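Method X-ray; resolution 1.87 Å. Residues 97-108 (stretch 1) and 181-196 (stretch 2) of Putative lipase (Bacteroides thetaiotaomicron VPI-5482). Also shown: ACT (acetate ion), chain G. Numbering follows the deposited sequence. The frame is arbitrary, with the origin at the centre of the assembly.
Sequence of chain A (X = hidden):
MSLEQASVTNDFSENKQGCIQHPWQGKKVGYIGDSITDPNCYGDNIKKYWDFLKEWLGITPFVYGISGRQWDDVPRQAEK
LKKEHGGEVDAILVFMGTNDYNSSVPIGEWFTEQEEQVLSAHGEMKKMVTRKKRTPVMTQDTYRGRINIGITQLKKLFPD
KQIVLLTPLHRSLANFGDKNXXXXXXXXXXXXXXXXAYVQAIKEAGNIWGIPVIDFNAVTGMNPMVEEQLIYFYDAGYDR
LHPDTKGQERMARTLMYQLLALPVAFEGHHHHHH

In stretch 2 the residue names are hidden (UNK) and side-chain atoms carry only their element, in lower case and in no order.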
# COMPACT_ATOMS: atom_id res chain seq x y z
N GLY A 97 31.07 10.41 -8.84
CA GLY A 97 30.33 9.81 -7.75
C GLY A 97 30.61 8.36 -7.40
O GLY A 97 30.43 7.96 -6.25
N THR A 98 31.05 7.57 -8.36
CA THR A 98 31.31 6.16 -8.08
C THR A 98 32.39 5.99 -7.00
O THR A 98 32.35 5.03 -6.22
CB THR A 98 31.68 5.39 -9.36
OG1 THR A 98 31.31 4.01 -9.20
CG2 THR A 98 33.17 5.47 -9.65
N ASN A 99 33.33 6.93 -6.93
CA ASN A 99 34.38 6.84 -5.92
C ASN A 99 33.88 7.26 -4.53
O ASN A 99 34.44 6.85 -3.51
CB ASN A 99 35.60 7.66 -6.34
CG ASN A 99 36.37 7.02 -7.49
OD1 ASN A 99 36.57 5.81 -7.51
ND2 ASN A 99 36.80 7.84 -8.45
N ASP A 100 32.85 8.10 -4.49
CA ASP A 100 32.29 8.51 -3.20
C ASP A 100 31.68 7.25 -2.59
O ASP A 100 31.76 7.02 -1.38
CB ASP A 100 31.22 9.58 -3.40
CG ASP A 100 31.80 10.92 -3.83
OD1 ASP A 100 31.96 11.81 -2.97
OD2 ASP A 100 32.11 11.07 -5.03
N TYR A 101 31.06 6.43 -3.44
CA TYR A 101 30.47 5.18 -2.97
C TYR A 101 31.57 4.27 -2.44
O TYR A 101 31.50 3.79 -1.31
CB TYR A 101 29.73 4.47 -4.11
CG TYR A 101 29.55 2.98 -3.86
CD1 TYR A 101 28.61 2.50 -2.94
CD2 TYR A 101 30.35 2.05 -4.52
CE1 TYR A 101 28.49 1.13 -2.67
CE2 TYR A 101 30.25 0.69 -4.27
CZ TYR A 101 29.32 0.23 -3.35
OH TYR A 101 29.24 -1.12 -3.11
N ASN A 102 32.59 4.05 -3.26
CA ASN A 102 33.69 3.17 -2.87
C ASN A 102 34.42 3.64 -1.61
O ASN A 102 34.88 2.82 -0.81
CB ASN A 102 34.68 3.04 -4.02
CG ASN A 102 35.82 2.08 -3.70
OD1 ASN A 102 37.00 2.44 -3.79
ND2 ASN A 102 35.47 0.87 -3.31
N SER A 103 34.52 4.95 -1.43
CA SER A 103 35.22 5.50 -0.28
C SER A 103 34.33 5.71 0.95
O SER A 103 34.73 6.39 1.90
CB SER A 103 35.91 6.81 -0.68
OG SER A 103 36.87 6.57 -1.70
N SER A 104 33.14 5.13 0.91
CA SER A 104 32.18 5.22 2.01
C SER A 104 31.88 6.64 2.50
O SER A 104 31.88 6.89 3.71
CB SER A 104 32.66 4.37 3.20
OG SER A 104 32.86 3.02 2.80
N VAL A 105 31.64 7.55 1.57
CA VAL A 105 31.31 8.93 1.93
C VAL A 105 29.85 8.96 2.38
O VAL A 105 28.95 8.64 1.60
CB VAL A 105 31.46 9.89 0.70
CG1 VAL A 105 31.02 11.30 1.09
CG2 VAL A 105 32.89 9.89 0.21
N PRO A 106 29.58 9.34 3.64
CA PRO A 106 28.20 9.38 4.12
C PRO A 106 27.33 10.26 3.23
O PRO A 106 27.77 11.32 2.77
CB PRO A 106 28.35 9.95 5.53
CG PRO A 106 29.70 9.46 5.95
CD PRO A 106 30.52 9.72 4.71
N ILE A 107 26.11 9.82 2.97
CA ILE A 107 25.17 10.56 2.12
C ILE A 107 24.85 11.93 2.71
O ILE A 107 24.85 12.94 2.00
CB ILE A 107 23.87 9.75 1.92
CG1 ILE A 107 24.17 8.49 1.09
CG2 ILE A 107 22.82 10.61 1.22
CD1 ILE A 107 24.64 8.76 -0.33
N GLY A 108 24.57 11.96 4.01
CA GLY A 108 24.27 13.22 4.67
C GLY A 108 22.88 13.78 4.44
O GLY A 108 21.92 13.03 4.24
N UNK A 181 40.90 -3.08 -3.04
CA UNK A 181 39.99 -4.15 -3.42
C UNK A 181 38.57 -3.64 -3.23
O UNK A 181 38.19 -3.24 -2.13
c UNK A 181 40.21 -5.39 -2.54
c UNK A 181 39.25 -6.51 -2.94
c UNK A 181 41.65 -5.86 -2.68
N UNK A 182 37.79 -3.66 -4.31
CA UNK A 182 36.42 -3.14 -4.27
C UNK A 182 35.35 -4.19 -4.57
O UNK A 182 35.25 -4.68 -5.70
c UNK A 182 36.32 -1.97 -5.25
c UNK A 182 37.44 0.16 -6.11
n UNK A 182 38.65 0.58 -6.49
o UNK A 182 36.40 0.62 -6.59
c UNK A 182 37.40 -0.90 -5.02
N UNK A 183 34.54 -4.56 -3.56
CA UNK A 183 33.48 -5.55 -3.75
C UNK A 183 32.50 -5.06 -4.82
O UNK A 183 32.43 -3.85 -5.08
c UNK A 183 32.83 -5.62 -2.37
c UNK A 183 34.66 -4.17 -2.15
c UNK A 183 33.99 -5.32 -1.44
N UNK A 184 31.76 -5.97 -5.45
CA UNK A 184 30.80 -5.56 -6.48
C UNK A 184 29.63 -4.79 -5.87
O UNK A 184 29.51 -4.71 -4.64
c UNK A 184 30.29 -6.75 -7.31
o UNK A 184 28.63 -7.35 -5.68
c UNK A 184 29.49 -7.76 -6.49
o UNK A 184 29.70 -8.97 -6.68
N UNK A 185 28.77 -4.23 -6.71
CA UNK A 185 27.66 -3.43 -6.22
C UNK A 185 26.53 -4.14 -5.49
O UNK A 185 25.54 -3.51 -5.14
o UNK A 185 24.72 -2.92 -10.07
c UNK A 185 25.73 -2.47 -9.48
c UNK A 185 26.43 -3.36 -8.48
c UNK A 185 27.07 -2.57 -7.35
o UNK A 185 26.19 -1.32 -9.70
N UNK A 186 26.65 -5.45 -5.26
CA UNK A 186 25.61 -6.16 -4.52
C UNK A 186 25.87 -5.94 -3.02
O UNK A 186 25.05 -6.29 -2.18
o UNK A 186 26.77 -8.31 -4.30
c UNK A 186 25.63 -7.67 -4.84
N UNK A 187 27.01 -5.34 -2.71
CA UNK A 187 27.40 -5.07 -1.33
C UNK A 187 27.28 -3.59 -0.95
O UNK A 187 27.54 -2.72 -1.78
c UNK A 187 29.95 -9.60 -1.47
c UNK A 187 30.07 -8.75 -2.57
c UNK A 187 29.20 -6.91 -1.24
c UNK A 187 29.46 -9.12 -0.27
c UNK A 187 29.08 -7.78 -0.16
c UNK A 187 29.69 -7.42 -2.45
o UNK A 187 30.32 -10.91 -1.58
c UNK A 187 28.86 -5.45 -1.10
N UNK A 188 26.91 -3.32 0.30
CA UNK A 188 26.86 -1.95 0.78
C UNK A 188 28.32 -1.58 1.00
O UNK A 188 29.17 -2.47 1.14
c UNK A 188 24.65 -2.24 2.09
c UNK A 188 26.12 -1.83 2.12
c UNK A 188 23.91 -1.90 3.38
o UNK A 188 24.49 -1.95 4.47
n UNK A 188 22.63 -1.57 3.27
N UNK A 189 28.62 -0.29 1.03
CA UNK A 189 29.99 0.15 1.28
C UNK A 189 30.22 0.19 2.78
O UNK A 189 29.43 -0.36 3.56
c UNK A 189 30.25 1.54 0.68
n UNK A 189 29.22 3.71 0.47
c UNK A 189 29.29 2.59 1.18
o UNK A 189 28.62 2.40 2.20
N UNK A 190 31.30 0.86 3.19
CA UNK A 190 31.64 0.96 4.60
C UNK A 190 30.71 1.77 5.48
O UNK A 190 30.82 1.69 6.71
N UNK A 191 29.82 2.56 4.90
CA UNK A 191 28.90 3.33 5.73
C UNK A 191 27.46 2.88 5.57
O UNK A 191 26.52 3.64 5.81
s UNK A 191 28.80 5.49 3.83
c UNK A 191 29.06 4.85 5.50
N UNK A 192 27.29 1.62 5.16
CA UNK A 192 25.97 1.02 5.01
C UNK A 192 25.09 1.50 3.88
O UNK A 192 23.87 1.51 4.00
N UNK A 193 25.70 1.88 2.76
CA UNK A 193 24.94 2.37 1.62
C UNK A 193 25.23 1.56 0.36
O UNK A 193 26.35 1.08 0.16
c UNK A 193 23.48 5.20 2.53
o UNK A 193 22.67 4.65 1.75
c UNK A 193 24.94 4.79 2.50
c UNK A 193 25.27 3.84 1.35
o UNK A 193 23.14 6.08 3.35
N UNK A 194 24.22 1.39 -0.48
CA UNK A 194 24.41 0.70 -1.75
C UNK A 194 24.74 1.80 -2.75
O UNK A 194 24.47 2.97 -2.48
o UNK A 194 21.84 -4.73 0.75
c UNK A 194 21.72 -1.29 -0.52
c UNK A 194 23.23 -3.60 -0.85
c UNK A 194 21.40 -2.44 0.20
c UNK A 194 22.79 -1.27 -1.41
c UNK A 194 22.15 -3.59 0.03
c UNK A 194 23.54 -2.44 -1.56
c UNK A 194 23.13 -0.02 -2.20
N UNK A 195 25.31 1.42 -3.88
CA UNK A 195 25.66 2.39 -4.92
C UNK A 195 24.43 3.23 -5.27
O UNK A 195 24.55 4.40 -5.67
c UNK A 195 26.57 2.67 -7.28
c UNK A 195 26.19 1.66 -6.19
c UNK A 195 27.74 3.57 -6.92
c UNK A 195 25.14 0.69 -6.71
N UNK A 196 23.25 2.64 -5.10
CA UNK A 196 21.96 3.29 -5.38
C UNK A 196 21.85 4.70 -4.81
O UNK A 196 21.39 5.62 -5.48
o UNK A 196 19.71 0.42 -5.24
c UNK A 196 20.81 2.47 -4.79
o UNK A 196 21.86 0.51 -5.65
c UNK A 196 20.80 1.03 -5.27
C ACT G . 37.84 5.59 -10.68
O ACT G . 38.58 4.63 -10.53
OXT ACT G . 38.27 6.71 -10.51
CH3 ACT G . 36.40 5.38 -11.09
O HOH W 1 35.52 3.18 -7.24
O HOH W 2 38.73 3.59 -7.96
O HOH W 3 31.60 -2.34 -2.71
O HOH W 4 33.36 0.42 0.70
O HOH W 5 25.19 7.49 4.61

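Position 181 carries three carbons, one bearing the other two, and points away from stretch 1: the beta-branched Val181. Position 182 has three carbons in a row, the third holding one oxygen and one nitrogen, which is Gln182. Its CG packs 3.1 Å from Asn102 ND2, and water 1 lies 2.8 Å from both Gln182 OE1 and Asn99 OD1, bridging the two stretches. At 183 three carbons close a ring onto the backbone nitrogen, so the residue is Pro183; water 3 joins its O (2.9 Å) to Tyr101 OH (2.7 Å).

Position 184 bears two carbons, the second with two oxygens: Asp184. Position 185 extends this pattern by one carbon, giving Glu185, whose carboxylate leads away from stretch 1. At 186 a single carbon carries one oxygen, as in Ser186; its N and OG both donate to Asp184 OD1, at 2.8 and 2.5 Å, fastening the type I turn that runs from Asp184 to position 187. There, one carbon leads to a six-carbon ring bearing an oxygen, which identifies Tyr187. Its ring leads away, and its contribution comes from the backbone: Tyr101 OH donates to Tyr187 O at 2.7 Å.

Position 188 again shows three carbons ending in one oxygen and one nitrogen, and its CA-to-CB bond points away from stretch 1: Gln188. Position 189 has two carbons, the second carrying an oxygen and a nitrogen. The nitrogen lies 2.9 Å from Tyr101 O, while the oxygen is 3.0 Å from the backbone N of both 191 and 193. An amide supplies both donor and acceptor, as Asn189 requires. Position 190 has no side chain and is Gly190; a CB here would fall 2.4 Å from Ser104 OG, a clash. The bare backbone instead lets Gly190 N make a weak hydrogen bond to Ser104 OG at 2.7 Å.

At 191 one carbon carries a sulfur, hence Cys191, with SG 3.4 Å from Ser104 O. Position 192 lacks a side chain and has positive phi, which favours Gly192. Position 193 has three carbons ending in two oxygens, Glu193; OE2 sits 3.5 Å from Ile107 CG1 and accepts from water 5 (2.8 Å), which accepts from Ile107 N (3.0 Å). Position 194 shows another oxygen-bearing six-carbon ring on one carbon, Tyr194, and its CA-to-CB bond points away from stretch 1. At 195 four carbons fork at the first, with one arm two carbons long: Ile195, whose CD1 lies 3.6 Å from Tyr101 CB. Position 196 ends with two carbons and two oxygens, Asp196, whose side chain does not touch stretch 1.

The contact centres on Tyr101. Ile195 CB covers one face of its ring in a CH-pi contact, 4.2 Å from the centroid, while Glu193 O and Tyr187 O lie at the edge. The hydroxyl is anchored to the loop backbone, and the carbonyl of the same residue receives the Asn189 amide. Because that amide also organises its own turn through OD1, it couples the shape of the loop to its hold on the helix.

Stretch 2 181-196: VQPDESYQNGCGEYID
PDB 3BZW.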